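Local coordinates for protein N(G),N(G)-dimethylarginine dimethylaminohydrolase (Pseudomonas aeruginosa, PDB 1H70) that hydrolyses N(G),N(G)-dimethyl-L-arginine and N(G)-monomethyl-L-arginine to L-citrulline, releasing dimethylamine or methylamine, at residues D67-T72 / A76-P81; I92-V97 / V105-A110; D118-M121 / F126-G129; S131-A136 / V161-T166. The protein carries 1 engineered substitution. All blocks are in the same frame, centred on the assembly; numbering follows the deposited sequence.

Contact 1 of 4, residues D67-T72 / A76-P81; sequences DPVLCT and AIITRP. With CIR (citrulline), chain B.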
loop_
_atom_site.group_PDB
_atom_site.type_symbol
_atom_site.label_atom_id
_atom_site.label_comp_id
_atom_site.label_asym_id
_atom_site.label_seq_id
_atom_site.Cartn_x
_atom_site.Cartn_y
_atom_site.Cartn_z
ATOM N N ASP A 67 1.924 5.400 -1.915
ATOM C CA ASP A 67 1.890 6.592 -1.043
ATOM C C ASP A 67 1.358 7.911 -1.609
ATOM O O ASP A 67 0.607 8.617 -0.934
ATOM C CB ASP A 67 3.237 6.731 -0.335
ATOM C CG ASP A 67 3.533 5.509 0.484
ATOM O OD1 ASP A 67 2.626 5.092 1.266
ATOM O OD2 ASP A 67 4.614 4.928 0.383
ATOM N N PRO A 68 1.723 8.286 -2.832
ATOM C CA PRO A 68 1.269 9.564 -3.394
ATOM C C PRO A 68 -0.213 9.717 -3.749
ATOM O O PRO A 68 -0.616 10.839 -4.058
ATOM C CB PRO A 68 2.140 9.744 -4.647
ATOM C CG PRO A 68 2.773 8.418 -4.922
ATOM C CD PRO A 68 2.690 7.587 -3.698
ATOM N N VAL A 69 -1.042 8.673 -3.721
ATOM C CA VAL A 69 -2.431 8.804 -4.105
ATOM C C VAL A 69 -3.293 7.756 -3.429
ATOM O O VAL A 69 -2.825 6.668 -3.102
ATOM C CB VAL A 69 -2.694 8.514 -5.619
ATOM C CG1 VAL A 69 -4.044 9.125 -6.038
ATOM C CG2 VAL A 69 -1.586 8.977 -6.553
ATOM N N LEU A 70 -4.556 8.106 -3.225
ATOM C CA LEU A 70 -5.556 7.157 -2.766
ATOM C C LEU A 70 -6.624 7.087 -3.854
ATOM O O LEU A 70 -7.314 8.073 -4.109
ATOM C CB LEU A 70 -6.211 7.586 -1.455
ATOM C CG LEU A 70 -7.280 6.610 -0.964
ATOM C CD1 LEU A 70 -6.620 5.328 -0.441
ATOM C CD2 LEU A 70 -8.180 7.283 0.122
ATOM N N CYS A 71 -6.770 5.926 -4.484
ATOM C CA CYS A 71 -7.791 5.757 -5.514
ATOM C C CYS A 71 -8.990 5.016 -4.933
ATOM O O CYS A 71 -8.825 3.920 -4.418
ATOM C CB CYS A 71 -7.224 4.925 -6.658
ATOM S SG CYS A 71 -5.815 5.757 -7.398
ATOM N N THR A 72 -10.174 5.600 -5.033
ATOM C CA THR A 72 -11.385 4.940 -4.554
ATOM C C THR A 72 -12.338 4.709 -5.722
ATOM O O THR A 72 -12.006 4.983 -6.869
ATOM C CB THR A 72 -12.095 5.765 -3.446
ATOM O OG1 THR A 72 -12.823 6.847 -4.055
ATOM C CG2 THR A 72 -11.080 6.407 -2.501
ATOM N N ALA A 76 -10.219 10.150 -6.716
ATOM C CA ALA A 76 -8.819 9.925 -6.376
ATOM C C ALA A 76 -8.377 11.170 -5.595
ATOM O O ALA A 76 -8.753 12.299 -5.930
ATOM C CB ALA A 76 -7.929 9.736 -7.581
ATOM N N ILE A 77 -7.590 10.938 -4.558
ATOM C CA ILE A 77 -7.080 12.016 -3.728
ATOM C C ILE A 77 -5.566 11.953 -3.769
ATOM O O ILE A 77 -4.981 10.974 -3.296
ATOM C CB ILE A 77 -7.526 11.835 -2.251
ATOM C CG1 ILE A 77 -9.039 11.654 -2.125
ATOM C CG2 ILE A 77 -7.119 13.037 -1.409
ATOM C CD1 ILE A 77 -9.495 10.176 -1.987
ATOM N N ILE A 78 -4.944 12.982 -4.334
ATOM C CA ILE A 78 -3.500 13.073 -4.353
ATOM C C ILE A 78 -3.108 13.437 -2.936
ATOM O O ILE A 78 -3.692 14.347 -2.350
ATOM C CB ILE A 78 -3.045 14.177 -5.315
ATOM C CG1 ILE A 78 -3.562 13.912 -6.719
ATOM C CG2 ILE A 78 -1.521 14.312 -5.350
ATOM C CD1 ILE A 78 -3.100 12.629 -7.333
ATOM N N THR A 79 -2.140 12.719 -2.387
ATOM C CA THR A 79 -1.764 12.950 -1.003
ATOM C C THR A 79 -0.701 14.040 -0.880
ATOM O O THR A 79 -0.538 14.888 -1.771
ATOM C CB THR A 79 -1.304 11.628 -0.363
ATOM O OG1 THR A 79 -0.113 11.161 -1.014
ATOM C CG2 THR A 79 -2.375 10.521 -0.526
ATOM N N ARG A 80 -0.006 14.063 0.256
ATOM C CA ARG A 80 1.040 15.037 0.522
ATOM C C ARG A 80 2.047 14.367 1.462
ATOM O O ARG A 80 1.970 14.478 2.687
ATOM C CB ARG A 80 0.437 16.294 1.158
ATOM C CG ARG A 80 1.418 17.467 1.234
ATOM C CD ARG A 80 0.696 18.832 1.318
ATOM N NE ARG A 80 1.664 19.916 1.446
ATOM C CZ ARG A 80 2.236 20.294 2.587
ATOM N NH1 ARG A 80 1.914 19.700 3.734
ATOM N NH2 ARG A 80 3.113 21.300 2.588
ATOM N N PRO A 81 2.963 13.608 0.877
ATOM C CA PRO A 81 3.927 12.831 1.659
ATOM C C PRO A 81 4.641 13.599 2.747
ATOM O O PRO A 81 5.049 14.754 2.579
ATOM C CB PRO A 81 4.881 12.268 0.620
ATOM C CG PRO A 81 4.018 12.134 -0.624
ATOM C CD PRO A 81 3.101 13.365 -0.570
HETATM C C CIR B . 9.854 5.094 2.451
HETATM O O CIR B . 8.979 5.988 2.238
HETATM O OXT CIR B . 10.566 5.135 3.537
HETATM C CA CIR B . 10.017 3.952 1.484
HETATM N N CIR B . 11.412 3.472 1.507
HETATM C C3 CIR B . 9.037 2.811 1.851
HETATM C C4 CIR B . 7.590 3.269 1.589
HETATM C C5 CIR B . 6.633 2.159 1.986
HETATM N N6 CIR B . 5.243 2.531 1.686
HETATM C C7 CIR B . 4.205 1.714 1.768
HETATM O O7 CIR B . 4.308 0.524 2.105
HETATM N N8 CIR B . 2.989 2.200 1.453
#

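Contact 2 of 4, residues I92-V97 / V105-A110; sequences IIEETV and VERIEA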
loop_
_atom_site.group_PDB
_atom_site.type_symbol
_atom_site.label_atom_id
_atom_site.label_comp_id
_atom_site.label_asym_id
_atom_site.label_seq_id
_atom_site.Cartn_x
_atom_site.Cartn_y
_atom_site.Cartn_z
ATOM N N ILE A 92 4.570 13.642 -10.495
ATOM C CA ILE A 92 4.846 12.725 -11.590
ATOM C C ILE A 92 3.779 11.657 -11.755
ATOM O O ILE A 92 3.785 10.909 -12.739
ATOM C CB ILE A 92 6.265 12.105 -11.450
ATOM C CG1 ILE A 92 6.439 11.403 -10.107
ATOM C CG2 ILE A 92 7.318 13.181 -11.602
ATOM C CD1 ILE A 92 7.699 10.566 -10.068
ATOM N N ILE A 93 2.826 11.594 -10.834
ATOM C CA ILE A 93 1.737 10.624 -10.982
ATOM C C ILE A 93 0.409 11.274 -11.307
ATOM O O ILE A 93 -0.543 10.583 -11.669
ATOM C CB ILE A 93 1.599 9.736 -9.753
ATOM C CG1 ILE A 93 0.896 8.414 -10.129
ATOM C CG2 ILE A 93 0.846 10.465 -8.655
ATOM C CD1 ILE A 93 1.133 7.303 -9.155
ATOM N N GLU A 94 0.340 12.594 -11.164
ATOM C CA GLU A 94 -0.896 13.334 -11.385
ATOM C C GLU A 94 -1.543 13.130 -12.761
ATOM O O GLU A 94 -2.755 13.001 -12.844
ATOM C CB GLU A 94 -0.742 14.833 -11.098
ATOM C CG GLU A 94 -2.120 15.480 -10.997
ATOM C CD GLU A 94 -2.251 16.634 -10.028
ATOM O OE1 GLU A 94 -1.545 16.667 -8.986
ATOM O OE2 GLU A 94 -3.102 17.519 -10.315
ATOM N N GLU A 95 -0.751 13.093 -13.826
ATOM C CA GLU A 95 -1.322 12.937 -15.168
ATOM C C GLU A 95 -2.054 11.599 -15.330
ATOM O O GLU A 95 -3.152 11.520 -15.899
ATOM C CB GLU A 95 -0.210 13.129 -16.210
ATOM N N THR A 96 -1.467 10.532 -14.803
ATOM C CA THR A 96 -2.119 9.225 -14.854
ATOM C C THR A 96 -3.430 9.227 -14.097
ATOM O O THR A 96 -4.430 8.707 -14.572
ATOM C CB THR A 96 -1.170 8.181 -14.227
ATOM O OG1 THR A 96 0.044 8.140 -14.976
ATOM C CG2 THR A 96 -1.767 6.793 -14.247
ATOM N N VAL A 97 -3.415 9.779 -12.882
ATOM C CA VAL A 97 -4.634 9.778 -12.054
ATOM C C VAL A 97 -5.731 10.576 -12.761
ATOM O O VAL A 97 -6.899 10.179 -12.814
ATOM C CB VAL A 97 -4.332 10.359 -10.639
ATOM C CG1 VAL A 97 -5.605 10.594 -9.843
ATOM C CG2 VAL A 97 -3.401 9.396 -9.893
ATOM N N VAL A 105 -10.558 14.475 -9.166
ATOM C CA VAL A 105 -9.273 14.433 -8.461
ATOM C C VAL A 105 -9.250 15.482 -7.362
ATOM O O VAL A 105 -9.384 16.681 -7.637
ATOM C CB VAL A 105 -8.080 14.685 -9.407
ATOM C CG1 VAL A 105 -6.770 14.726 -8.623
ATOM C CG2 VAL A 105 -8.018 13.584 -10.438
ATOM N N GLU A 106 -9.049 15.032 -6.131
ATOM C CA GLU A 106 -9.012 15.893 -4.954
ATOM C C GLU A 106 -7.568 15.896 -4.455
ATOM O O GLU A 106 -6.763 15.089 -4.926
ATOM C CB GLU A 106 -9.915 15.321 -3.869
ATOM C CG GLU A 106 -11.365 15.079 -4.251
ATOM C CD GLU A 106 -12.275 16.293 -4.098
ATOM O OE1 GLU A 106 -11.798 17.375 -3.704
ATOM O OE2 GLU A 106 -13.500 16.154 -4.377
ATOM N N ARG A 107 -7.216 16.792 -3.531
ATOM C CA ARG A 107 -5.835 16.821 -3.063
ATOM C C ARG A 107 -5.731 17.248 -1.603
ATOM O O ARG A 107 -6.539 18.041 -1.138
ATOM C CB ARG A 107 -4.975 17.744 -3.928
ATOM C CG ARG A 107 -5.556 19.097 -4.168
ATOM C CD ARG A 107 -4.594 20.122 -4.740
ATOM N NE ARG A 107 -4.002 20.009 -6.077
ATOM C CZ ARG A 107 -4.216 19.172 -7.105
ATOM N NH1 ARG A 107 -5.077 18.183 -7.072
ATOM N NH2 ARG A 107 -3.508 19.348 -8.221
ATOM N N ILE A 108 -4.730 16.719 -0.911
ATOM C CA ILE A 108 -4.438 17.123 0.461
ATOM C C ILE A 108 -3.577 18.375 0.357
ATOM O O ILE A 108 -2.753 18.459 -0.556
ATOM C CB ILE A 108 -3.631 16.036 1.173
ATOM C CG1 ILE A 108 -4.385 14.716 1.162
ATOM C CG2 ILE A 108 -3.207 16.485 2.613
ATOM C CD1 ILE A 108 -5.670 14.689 1.981
ATOM N N GLU A 109 -3.749 19.330 1.277
ATOM C CA GLU A 109 -2.949 20.556 1.258
ATOM C C GLU A 109 -2.295 20.827 2.598
ATOM O O GLU A 109 -2.659 20.225 3.595
ATOM C CB GLU A 109 -3.832 21.781 1.062
ATOM C CG GLU A 109 -4.717 21.881 -0.144
ATOM C CD GLU A 109 -5.543 23.153 -0.018
ATOM O OE1 GLU A 109 -5.564 23.757 1.086
ATOM O OE2 GLU A 109 -6.156 23.536 -1.028
ATOM N N ALA A 110 -1.358 21.772 2.627
ATOM C CA ALA A 110 -0.735 22.149 3.892
ATOM C C ALA A 110 -1.813 22.705 4.798
ATOM O O ALA A 110 -2.803 23.276 4.338
ATOM C CB ALA A 110 0.352 23.203 3.666
#

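Contact 3 of 4, residues D118-M121 / F126-G129; sequences DIMM and FYIG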
loop_
_atom_site.group_PDB
_atom_site.type_symbol
_atom_site.label_atom_id
_atom_site.label_comp_id
_atom_site.label_asym_id
_atom_site.label_seq_id
_atom_site.Cartn_x
_atom_site.Cartn_y
_atom_site.Cartn_z
ATOM N N ASP A 118 -0.730 4.451 4.828
ATOM C CA ASP A 118 -1.373 4.570 6.131
ATOM C C ASP A 118 -2.881 4.346 6.036
ATOM O O ASP A 118 -3.581 4.414 7.042
ATOM C CB ASP A 118 -1.137 5.959 6.723
ATOM C CG ASP A 118 0.144 6.057 7.526
ATOM O OD1 ASP A 118 0.362 5.168 8.392
ATOM O OD2 ASP A 118 0.949 7.022 7.358
ATOM N N ILE A 119 -3.365 4.101 4.817
ATOM C CA ILE A 119 -4.811 3.937 4.597
ATOM C C ILE A 119 -5.216 2.542 4.182
ATOM O O ILE A 119 -4.762 1.992 3.166
ATOM C CB ILE A 119 -5.320 4.993 3.578
ATOM C CG1 ILE A 119 -4.984 6.396 4.082
ATOM C CG2 ILE A 119 -6.880 4.886 3.414
ATOM C CD1 ILE A 119 -5.260 7.528 3.074
ATOM N N MET A 120 -6.159 1.965 4.941
ATOM C CA MET A 120 -6.687 0.642 4.646
ATOM C C MET A 120 -8.192 0.692 4.305
ATOM O O MET A 120 -8.981 1.088 5.130
ATOM C CB MET A 120 -6.495 -0.289 5.848
ATOM C CG MET A 120 -6.905 -1.731 5.545
ATOM S SD MET A 120 -6.598 -2.891 6.887
ATOM C CE MET A 120 -7.595 -2.134 8.217
ATOM N N MET A 121 -8.552 0.302 3.083
ATOM C CA MET A 121 -9.928 0.339 2.594
ATOM C C MET A 121 -10.668 -0.942 2.916
ATOM O O MET A 121 -10.239 -2.037 2.507
ATOM C CB MET A 121 -9.919 0.524 1.076
ATOM C CG MET A 121 -11.287 0.448 0.417
ATOM S SD MET A 121 -11.232 0.829 -1.383
ATOM C CE MET A 121 -10.638 -0.770 -1.979
ATOM N N PHE A 126 -12.596 3.832 5.355
ATOM C CA PHE A 126 -11.135 3.956 5.202
ATOM C C PHE A 126 -10.462 4.188 6.540
ATOM O O PHE A 126 -10.695 5.211 7.179
ATOM C CB PHE A 126 -10.785 5.087 4.222
ATOM C CG PHE A 126 -11.195 4.801 2.796
ATOM C CD1 PHE A 126 -12.515 4.982 2.396
ATOM C CD2 PHE A 126 -10.282 4.328 1.880
ATOM C CE1 PHE A 126 -12.888 4.705 1.072
ATOM C CE2 PHE A 126 -10.636 4.046 0.577
ATOM C CZ PHE A 126 -11.962 4.234 0.179
ATOM N N TYR A 127 -9.631 3.234 6.987
ATOM C CA TYR A 127 -8.928 3.379 8.257
ATOM C C TYR A 127 -7.613 4.075 7.946
ATOM O O TYR A 127 -6.876 3.634 7.058
ATOM C CB TYR A 127 -8.595 2.031 8.907
ATOM C CG TYR A 127 -9.809 1.281 9.359
ATOM C CD1 TYR A 127 -10.405 0.365 8.528
ATOM C CD2 TYR A 127 -10.352 1.499 10.619
ATOM C CE1 TYR A 127 -11.542 -0.347 8.922
ATOM C CE2 TYR A 127 -11.492 0.799 11.034
ATOM C CZ TYR A 127 -12.080 -0.110 10.163
ATOM O OH TYR A 127 -13.218 -0.837 10.568
ATOM N N ILE A 128 -7.340 5.149 8.674
ATOM C CA ILE A 128 -6.158 5.965 8.438
ATOM C C ILE A 128 -5.229 6.035 9.650
ATOM O O ILE A 128 -5.621 6.551 10.703
ATOM C CB ILE A 128 -6.592 7.406 8.093
ATOM C CG1 ILE A 128 -7.528 7.450 6.895
ATOM C CG2 ILE A 128 -5.333 8.253 7.824
ATOM C CD1 ILE A 128 -8.048 8.873 6.610
ATOM N N GLY A 129 -3.999 5.524 9.513
ATOM C CA GLY A 129 -3.068 5.564 10.635
ATOM C C GLY A 129 -2.421 6.926 10.864
ATOM O O GLY A 129 -2.102 7.668 9.910
#

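Contact 4 of 4, residues S131-A136 / V161-T166; sequences SARTNA and VLHLKT. With CIR (citrulline), chain B.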
loop_
_atom_site.group_PDB
_atom_site.type_symbol
_atom_site.label_atom_id
_atom_site.label_comp_id
_atom_site.label_asym_id
_atom_site.label_seq_id
_atom_site.Cartn_x
_atom_site.Cartn_y
_atom_site.Cartn_z
ATOM N N SER A 131 0.728 8.438 11.756
ATOM C CA SER A 131 2.127 7.990 11.849
ATOM C C SER A 131 3.107 9.145 11.720
ATOM O O SER A 131 2.719 10.315 11.807
ATOM C CB SER A 131 2.377 6.997 10.710
ATOM O OG SER A 131 2.254 7.690 9.474
ATOM N N ALA A 132 4.380 8.826 11.502
ATOM C CA ALA A 132 5.381 9.875 11.287
ATOM C C ALA A 132 5.214 10.495 9.915
ATOM O O ALA A 132 5.735 11.600 9.651
ATOM C CB ALA A 132 6.783 9.308 11.411
ATOM N N ARG A 133 4.505 9.794 9.035
ATOM C CA ARG A 133 4.286 10.253 7.665
ATOM C C ARG A 133 2.886 10.865 7.425
ATOM O O ARG A 133 2.705 11.684 6.530
ATOM C CB ARG A 133 4.481 9.094 6.696
ATOM C CG ARG A 133 5.871 8.443 6.782
ATOM C CD ARG A 133 6.975 9.373 6.269
ATOM N NE ARG A 133 8.302 8.743 6.360
ATOM C CZ ARG A 133 8.716 7.870 5.476
ATOM N NH1 ARG A 133 7.954 7.545 4.433
ATOM N NH2 ARG A 133 9.936 7.336 5.581
ATOM N N THR A 134 1.898 10.429 8.192
ATOM C CA THR A 134 0.531 10.922 8.060
ATOM C C THR A 134 0.106 11.579 9.353
ATOM O O THR A 134 -0.100 10.861 10.329
ATOM C CB THR A 134 -0.406 9.751 7.746
ATOM O OG1 THR A 134 -0.098 9.278 6.424
ATOM C CG2 THR A 134 -1.907 10.186 7.695
ATOM N N ASN A 135 -0.051 12.908 9.342
ATOM C CA ASN A 135 -0.437 13.621 10.555
ATOM C C ASN A 135 -1.958 13.772 10.690
ATOM O O ASN A 135 -2.702 13.530 9.761
ATOM C CB ASN A 135 0.327 14.939 10.693
ATOM C CG ASN A 135 -0.023 15.982 9.671
ATOM O OD1 ASN A 135 -1.044 15.900 8.972
ATOM N ND2 ASN A 135 0.831 17.018 9.590
ATOM N N ALA A 136 -2.411 14.130 11.889
ATOM C CA ALA A 136 -3.831 14.278 12.177
ATOM C C ALA A 136 -4.562 15.280 11.269
ATOM O O ALA A 136 -5.739 15.112 10.969
ATOM C CB ALA A 136 -3.983 14.690 13.644
ATOM N N VAL A 161 5.225 1.074 13.730
ATOM C CA VAL A 161 5.486 0.809 12.311
ATOM C C VAL A 161 5.548 2.079 11.464
ATOM O O VAL A 161 5.108 3.141 11.899
ATOM C CB VAL A 161 4.432 -0.116 11.690
ATOM C CG1 VAL A 161 4.638 -1.558 12.168
ATOM C CG2 VAL A 161 3.014 0.372 12.047
ATOM N N LEU A 162 6.104 1.947 10.253
ATOM C CA LEU A 162 6.228 3.091 9.357
ATOM C C LEU A 162 4.861 3.581 8.908
ATOM O O LEU A 162 4.588 4.749 8.962
ATOM C CB LEU A 162 7.072 2.719 8.125
ATOM C CG LEU A 162 7.283 3.850 7.123
ATOM C CD1 LEU A 162 8.079 4.993 7.745
ATOM C CD2 LEU A 162 7.973 3.295 5.861
ATOM N N HIS A 163 3.999 2.675 8.460
ATOM C CA HIS A 163 2.662 3.034 8.031
ATOM C C HIS A 163 1.725 1.960 8.582
ATOM O O HIS A 163 2.154 0.845 8.859
ATOM C CB HIS A 163 2.438 2.967 6.507
ATOM C CG HIS A 163 3.241 3.933 5.689
ATOM N ND1 HIS A 163 4.349 3.556 4.959
ATOM C CD2 HIS A 163 3.081 5.250 5.481
ATOM C CE1 HIS A 163 4.849 4.619 4.348
ATOM N NE2 HIS A 163 4.089 5.652 4.627
ATOM N N LEU A 164 0.446 2.282 8.639
ATOM C CA LEU A 164 -0.545 1.325 9.110
ATOM C C LEU A 164 -0.460 -0.033 8.394
ATOM O O LEU A 164 -0.449 -1.087 9.028
ATOM C CB LEU A 164 -1.933 1.926 8.864
ATOM C CG LEU A 164 -3.145 1.125 9.384
ATOM C CD1 LEU A 164 -3.292 1.370 10.885
ATOM C CD2 LEU A 164 -4.392 1.603 8.660
ATOM N N LYS A 165 -0.386 -0.004 7.054
ATOM C CA LYS A 165 -0.377 -1.246 6.276
ATOM C C LYS A 165 0.909 -2.058 6.306
ATOM O O LYS A 165 0.986 -3.144 5.722
ATOM C CB LYS A 165 -0.924 -1.050 4.868
ATOM C CG LYS A 165 -2.432 -0.739 4.894
ATOM C CD LYS A 165 -3.085 -0.952 3.539
ATOM C CE LYS A 165 -2.505 -0.043 2.456
ATOM N NZ LYS A 165 -3.546 0.130 1.359
ATOM N N THR A 166 1.891 -1.600 7.067
ATOM C CA THR A 166 3.099 -2.363 7.319
ATOM C C THR A 166 2.699 -3.600 8.113
ATOM O O THR A 166 3.305 -4.673 7.977
ATOM C CB THR A 166 4.059 -1.548 8.181
ATOM O OG1 THR A 166 4.626 -0.474 7.402
ATOM C CG2 THR A 166 5.242 -2.387 8.677
HETATM C C CIR B . 9.854 5.094 2.451
HETATM O O CIR B . 8.979 5.988 2.238
HETATM O OXT CIR B . 10.566 5.135 3.537
HETATM C CA CIR B . 10.017 3.952 1.484
HETATM N N CIR B . 11.412 3.472 1.507
HETATM C C3 CIR B . 9.037 2.811 1.851
HETATM C C4 CIR B . 7.590 3.269 1.589
HETATM C C5 CIR B . 6.633 2.159 1.986
HETATM N N6 CIR B . 5.243 2.531 1.686
HETATM C C7 CIR B . 4.205 1.714 1.768
HETATM O O7 CIR B . 4.308 0.524 2.105
HETATM N N8 CIR B . 2.989 2.200 1.453
HETATM O O HOH W 1 5.873 6.393 10.792
#

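Contact 1 of 4, residues D67-T72 / A76-P81
Leu70 and Ile77 form an antiparallel hydrogen-bonded pair: Leu70 N reaches Ile77 O and Ile77 N reaches Leu70 O, both at 2.9 Å. Their side chains run side by side and point the same way, with Leu70 CD2 3.8 Å from Ile77 CD1. The Ile77 methyl is turned back over the neighbouring strand by an unstaggered chi2 of 99°, and CD1 lies 3.7 Å from Leu70 O. This face packs against Met142 of helix 136-148. Val69 and Ile78 occupy the other face, Val69 CG1 meeting Ile78 CD1 at 3.9 Å, with helix 89-100 beyond them. The two strands make a beta hairpin at one side of a small mixed sheet, part of the alpha/beta-propeller architecture of the pentein hydrolases, and strand 105-107 continues the sheet next to 76-78. At the mouth of the hairpin, Thr79 holds two successive carbonyls. With chi1 at 64°, its OG1 lies between the backbone N and the carbonyl carbon and donates in plane to a lone pair of Asp67 O, 2.6 Å away. Thr79 N comes to Pro68 O from above the carbonyl plane. The Asp67 backbone is held where its carboxylate takes citrulline in two bonds, OD2 from CIR N6 at 2.8 Å and OD1 from CIR N8 at 2.9 Å. Arg86 forms a salt bridge to OD2 and Gly117 N bonds to OD1.

Contact 2 of 4, residues I92-V97 / V105-A110
Glu94 sends CG away from its backbone N (chi1 -166°) and then bends at chi2, while Arg107 starts with CG between N and the carbonyl carbon (chi1 49°) and folds at chi3; the two chains meet at about a right angle. The link is a salt bridge made through one hydrogen bond, Arg107 NH2 to Glu94 OE2 at 2.8 Å. OE2 accepts on its syn lone pair and lies near the guanidinium plane, but the carboxylate plane stands almost perpendicular to it (89°). OE1 is 3.4 Å from the same Arg107 NH2, and the pair does not form the flat two-bond grip. This is a beta-alpha-beta crossover: strand 76-78 leads into helix 89-100, and the chain returns as strand 105-107, parallel to the first. About one helical turn after Glu94, Val97 turns its CG1 to Val105 CG2 at 3.9 Å, an apolar contact beside the charged pair. Val97 also packs on Ala76 and Val69, and Glu94 on Ile78, so the helix meets all three strands of the sheet. The Arg107 side lies out toward solvent, whereas Val97 is buried.

Contact 3 of 4, residues D118-M121 / F126-G129
Phe126 fills the hollow between Ile119 and Met121 on the opposite strand. Ile119 CG2 comes up at the edge of the ring, 3.8 Å from Phe126 CD2. Toward the CE2 end of that same side the Met121 chain runs beside the ring, with Met121 CB 3.6 Å from Phe126 CE2, neither squarely over a face nor at an edge. Its sulfur follows in a Met-aromatic contact, SD being 4.7 Å from the ring centroid and 56° off the normal. One residue pair further along the same face, Ile119 and Ile128 lie side by side, their CG1 atoms 3.9 Å apart. Ile119, Phe126 and Ile128 together pack on Met142, Ile143 and Leu146 of helix 136-148. The reverse face belongs to Met120 and Tyr127. Met120 is extended until chi3 (59°) turns the methyl toward the ring, setting Met120 CE 3.8 Å from Tyr127 CD1; an edge of that ring also passes close to Met120 O. Beyond it, Phe188 makes an edge-to-face contact with Tyr127. At the end of the ladder Asp118 CB settles 3.7 Å from Gly129 O. Between the two faces the strands are joined by Met120 N to Tyr127 O at 2.8 Å, by its return bond, and by Gly129 N to Asp118 O at 2.7 Å. The result is an antiparallel beta hairpin, extended by strand 152-157 into one of the small mixed sheets of the pentein propeller.

Contact 4 of 4, residues S131-A136 / V161-T166
Leu162 CD1 sits over the centre of one face of the Arg133 guanidinium, 3.7 Å from Arg133 NH2, and so covers the group that binds the citrulline carboxylate. The grip is two-pronged and lies at the guanidinium edge: Arg133 NH1 gives to CIR O at 2.9 Å and Arg133 NH2 to CIR OXT at 3.1 Å, both nearly straight. Leu162 extends the same cover to the ligand, with its CD2 beside OXT. Next to it His163 stands with its ring almost perpendicular to the guanidinium (87°), CE1 3.4 Å from CIR N6. Arg133 is bent at chi2 (-69°), with its CG 4.0 Å from His163 NE2. One step out, Glu115 OE1 is shared between Arg133 NH1 and His163 NE2, tying the two ligand-facing groups to one carboxylate oxygen. Asp118 ties the loops with both oxygens: OD2 bonds to the hydroxyls of Ser131 and Thr134, and OD1 takes Leu164 N. Ser131 OG also accepts from Arg133 N at 3.1 Å and Thr134 N at 3.0 Å, an ST turn and an ST motif that shape the loop carrying Arg133. A water bridges the two loops, accepting from Ala132 N at 2.9 Å and donating to Leu162 O. Here is the active-site pocket of a pentein-type hydrolase, where His163 is the inferred proton donor and the engineered Ser250 stands at the inferred nucleophile position.

Along the chain the four contacts come one after another. Contacts 1 and 2, centres about 6 Å apart, share the mixed sheet of strands 69-71, 76-78 and 105-107: Ala76 and Ile78 bond by backbone to Glu106. Contact 3 belongs to a second mixed sheet, its centre about 12 Å from that of contact 1, with Leu70 and Thr72 packed on Ile119 and Phe126. Contact 4 follows, about 9 Å from contact 3 between centres, in loops leaving that second sheet. Loops at the ends of the two sheets, with Asp67 in contact 1 and Arg133, Leu162 and His163 in contact 4, converge on citrulline, while contact 2 lies outermost, about 19 Å from contact 4 between centres.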